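Local coordinates for protein trehalose-6-phosphate phosphatase (Cryptococcus neoformans, PDB 5DX9) that belongs to the trehalose-phosphatase family of the HAD clan and binds magnesium and 6-O-phosphono-alpha-D-glucopyranose, at residues A[66-70]-A[71-75]. Sequence-based numbering, arbitrary orientation.
Sequences SGRDG and DFLEE. With G6P (6-O-phosphono-alpha-D-glucopyranose), chain B.
The guanidinium of R68 lies flat on the ring of F72, their planes 15° apart, while G6P O2 sits over the opposite guanidinium face. CZ of R68 is 3.9 Å from the F72 ring centroid, a cation-pi stack in which NH1 covers the ring. At the guanidinium's edges NE makes a salt bridge with D28 and NH2 bonds to the carbonyl of P38, which should hold the guanidinium against rotating. Arginine suits this place because it offers flat faces to ring and sugar and N-H groups around its rim. A bend at chi2 (-79°) turns the chain along F72, bringing CD to 3.6 Å from ring atom CD2, and F72 in turn meets H76 edge-to-face. Beneath the stack, CB of R68 packs against CG of L73 at 3.9 Å.

D69 is the N-cap of helix 70-77. Its CG stands between the backbone N and the carbonyl carbon (chi1 53°), which carries OD2 forward to F72 N, 3.1 Å away; the donor comes from above the carboxylate plane. Aspartate is short enough to cap this amide, and its charge probably also favours the helix end. L73 N donates to D69 O and E74 N to G70 O (2.8 Å), backbone hydrogen bonds that open the helix.

S66 OG accepts from R68 N at 2.9 Å, an ST turn. G67, without a side chain, donates its N to G6P O3P (2.7 Å). An ST turn after strand 60-65, with a phosphate-bound amide, just before an N-capped helix, is consistent with motif II of the HAD fold.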
ATOM      1  N   SER A  66       2.529  -1.211  -2.469  1.00 46.95           N
ATOM      2  CA  SER A  66       2.005  -0.922  -3.795  1.00 45.44           C
ATOM      3  C   SER A  66       1.355  -2.131  -4.458  1.00 45.57           C
ATOM      4  O   SER A  66       1.561  -3.269  -4.040  1.00 46.39           O
ATOM      5  CB  SER A  66       3.129  -0.387  -4.682  1.00 43.73           C
ATOM      6  OG  SER A  66       2.672  -0.149  -5.998  1.00 44.19           O
ATOM      7  N   GLY A  67       0.563  -1.874  -5.493  1.00 45.84           N
ATOM      8  CA  GLY A  67      -0.008  -2.941  -6.294  1.00 48.29           C
ATOM      9  C   GLY A  67       0.955  -3.320  -7.400  1.00 49.53           C
ATOM     10  O   GLY A  67       0.742  -4.290  -8.131  1.00 49.63           O
ATOM     11  N   ARG A  68       2.023  -2.538  -7.520  1.00 46.55           N
ATOM     12  CA  ARG A  68       3.063  -2.778  -8.507  1.00 47.10           C
ATOM     13  C   ARG A  68       3.751  -4.129  -8.323  1.00 49.65           C
ATOM     14  O   ARG A  68       3.699  -4.735  -7.246  1.00 46.10           O
ATOM     15  CB  ARG A  68       4.110  -1.664  -8.452  1.00 45.34           C
ATOM     16  CG  ARG A  68       3.641  -0.338  -9.014  1.00 47.57           C
ATOM     17  CD  ARG A  68       3.678  -0.332 -10.534  1.00 45.52           C
ATOM     18  NE  ARG A  68       3.325   0.982 -11.065  1.00 45.56           N
ATOM     19  CZ  ARG A  68       3.589   1.383 -12.302  1.00 44.75           C
ATOM     20  NH1 ARG A  68       4.218   0.571 -13.144  1.00 50.62           N
ATOM     21  NH2 ARG A  68       3.232   2.598 -12.697  1.00 43.64           N
ATOM     22  N   ASP A  69       4.395  -4.584  -9.393  1.00 49.06           N
ATOM     23  CA  ASP A  69       5.198  -5.798  -9.378  1.00 50.99           C
ATOM     24  C   ASP A  69       6.580  -5.512  -8.808  1.00 50.46           C
ATOM     25  O   ASP A  69       7.088  -4.397  -8.928  1.00 49.06           O
ATOM     26  CB  ASP A  69       5.316  -6.368 -10.792  1.00 51.73           C
ATOM     27  CG  ASP A  69       5.821  -5.343 -11.788  1.00 52.40           C
ATOM     28  OD1 ASP A  69       5.047  -4.429 -12.141  1.00 53.86           O
ATOM     29  OD2 ASP A  69       6.988  -5.449 -12.220  1.00 53.34           O
ATOM     30  N   GLY A  70       7.186  -6.524  -8.194  1.00 55.70           N
ATOM     31  CA  GLY A  70       8.496  -6.381  -7.584  1.00 53.30           C
ATOM     32  C   GLY A  70       9.570  -5.864  -8.524  1.00 53.58           C
ATOM     33  O   GLY A  70      10.479  -5.148  -8.103  1.00 55.85           O
ATOM     34  N   ASP A  71       9.464  -6.220  -9.801  1.00 54.06           N
ATOM     35  CA  ASP A  71      10.463  -5.825 -10.789  1.00 54.94           C
ATOM     36  C   ASP A  71      10.505  -4.315 -10.983  1.00 56.59           C
ATOM     37  O   ASP A  71      11.575  -3.707 -10.942  1.00 55.35           O
ATOM     38  CB  ASP A  71      10.193  -6.508 -12.132  1.00 61.70           C
ATOM     39  CG  ASP A  71      10.763  -7.913 -12.199  1.00 60.32           C
ATOM     40  OD1 ASP A  71      10.966  -8.534 -11.135  1.00 58.31           O
ATOM     41  OD2 ASP A  71      11.008  -8.393 -13.323  1.00 64.92           O
ATOM     42  N   PHE A  72       9.337  -3.717 -11.202  1.00 57.47           N
ATOM     43  CA  PHE A  72       9.241  -2.271 -11.377  1.00 54.66           C
ATOM     44  C   PHE A  72       9.750  -1.539 -10.141  1.00 52.33           C
ATOM     45  O   PHE A  72      10.465  -0.546 -10.248  1.00 51.86           O
ATOM     46  CB  PHE A  72       7.797  -1.856 -11.674  1.00 52.89           C
ATOM     47  CG  PHE A  72       7.584  -0.366 -11.695  1.00 52.34           C
ATOM     48  CD1 PHE A  72       7.714   0.350 -12.875  1.00 51.20           C
ATOM     49  CD2 PHE A  72       7.247   0.319 -10.538  1.00 49.51           C
ATOM     50  CE1 PHE A  72       7.513   1.721 -12.898  1.00 52.53           C
ATOM     51  CE2 PHE A  72       7.048   1.689 -10.555  1.00 48.60           C
ATOM     52  CZ  PHE A  72       7.180   2.391 -11.736  1.00 48.57           C
ATOM     53  N   LEU A  73       9.376  -2.040  -8.969  1.00 53.50           N
ATOM     54  CA  LEU A  73       9.768  -1.413  -7.712  1.00 52.46           C
ATOM     55  C   LEU A  73      11.278  -1.501  -7.502  1.00 57.72           C
ATOM     56  O   LEU A  73      11.919  -0.516  -7.124  1.00 60.16           O
ATOM     57  CB  LEU A  73       9.022  -2.055  -6.545  1.00 50.97           C
ATOM     58  CG  LEU A  73       7.515  -1.792  -6.561  1.00 50.37           C
ATOM     59  CD1 LEU A  73       6.830  -2.474  -5.398  1.00 46.41           C
ATOM     60  CD2 LEU A  73       7.232  -0.295  -6.544  1.00 51.68           C
ATOM     61  N   GLU A  74      11.842  -2.677  -7.763  1.00 58.55           N
ATOM     62  CA  GLU A  74      13.287  -2.878  -7.677  1.00 59.73           C
ATOM     63  C   GLU A  74      14.039  -1.951  -8.624  1.00 58.07           C
ATOM     64  O   GLU A  74      15.059  -1.367  -8.256  1.00 60.26           O
ATOM     65  CB  GLU A  74      13.646  -4.334  -7.980  1.00 55.80           C
ATOM     66  CG  GLU A  74      13.787  -5.207  -6.744  1.00 60.84           C
ATOM     67  CD  GLU A  74      15.045  -4.897  -5.944  1.00 69.00           C
ATOM     68  OE1 GLU A  74      15.127  -5.328  -4.773  1.00 71.85           O
ATOM     69  OE2 GLU A  74      15.955  -4.229  -6.486  1.00 65.30           O
ATOM     70  N   GLU A  75      13.527  -1.819  -9.843  1.00 58.05           N
ATOM     71  CA  GLU A  75      14.182  -1.013 -10.866  1.00 57.81           C
ATOM     72  C   GLU A  75      14.400   0.427 -10.423  1.00 60.28           C
ATOM     73  O   GLU A  75      15.427   1.026 -10.732  1.00 64.08           O
ATOM     74  CB  GLU A  75      13.369  -1.026 -12.165  1.00 56.17           C
ATOM     75  CG  GLU A  75      13.856  -0.017 -13.202  1.00 59.41           C
ATOM     76  CD  GLU A  75      13.279  -0.259 -14.589  1.00 64.96           C
ATOM     77  OE1 GLU A  75      12.893  -1.410 -14.882  1.00 65.97           O
ATOM     78  OE2 GLU A  75      13.213   0.701 -15.387  1.00 63.22           O
TER
HETATM   79  C1  G6P B   2      -0.502   1.013 -11.608  1.00 43.13           C
HETATM   80  C2  G6P B   2       0.065  -0.341 -12.016  1.00 45.05           C
HETATM   81  C3  G6P B   2      -0.959  -1.447 -11.853  1.00 47.04           C
HETATM   82  C4  G6P B   2      -1.423  -1.522 -10.413  1.00 48.43           C
HETATM   83  C5  G6P B   2      -1.746  -0.164  -9.761  1.00 47.92           C
HETATM   84  C6  G6P B   2      -1.392  -0.154  -8.262  1.00 44.86           C
HETATM   85  O1  G6P B   2      -1.499   1.487 -12.516  1.00 43.69           O
HETATM   86  O2  G6P B   2       0.513  -0.271 -13.368  1.00 46.41           O
HETATM   87  O3  G6P B   2      -0.372  -2.718 -12.168  1.00 49.05           O
HETATM   88  O4  G6P B   2      -2.569  -2.385 -10.444  1.00 43.36           O
HETATM   89  O5  G6P B   2      -1.028   0.966 -10.282  1.00 41.98           O
HETATM   90  O6  G6P B   2      -0.313   0.772  -7.980  1.00 46.74           O
HETATM   91  P   G6P B   2      -0.142   1.457  -6.513  1.00 44.37           P
HETATM   92  O1P G6P B   2       1.389   1.791  -6.149  1.00 44.09           O
HETATM   93  O2P G6P B   2      -0.896   2.732  -6.496  1.00 42.70           O
HETATM   94  O3P G6P B   2      -0.768   0.428  -5.446  1.00 44.18           O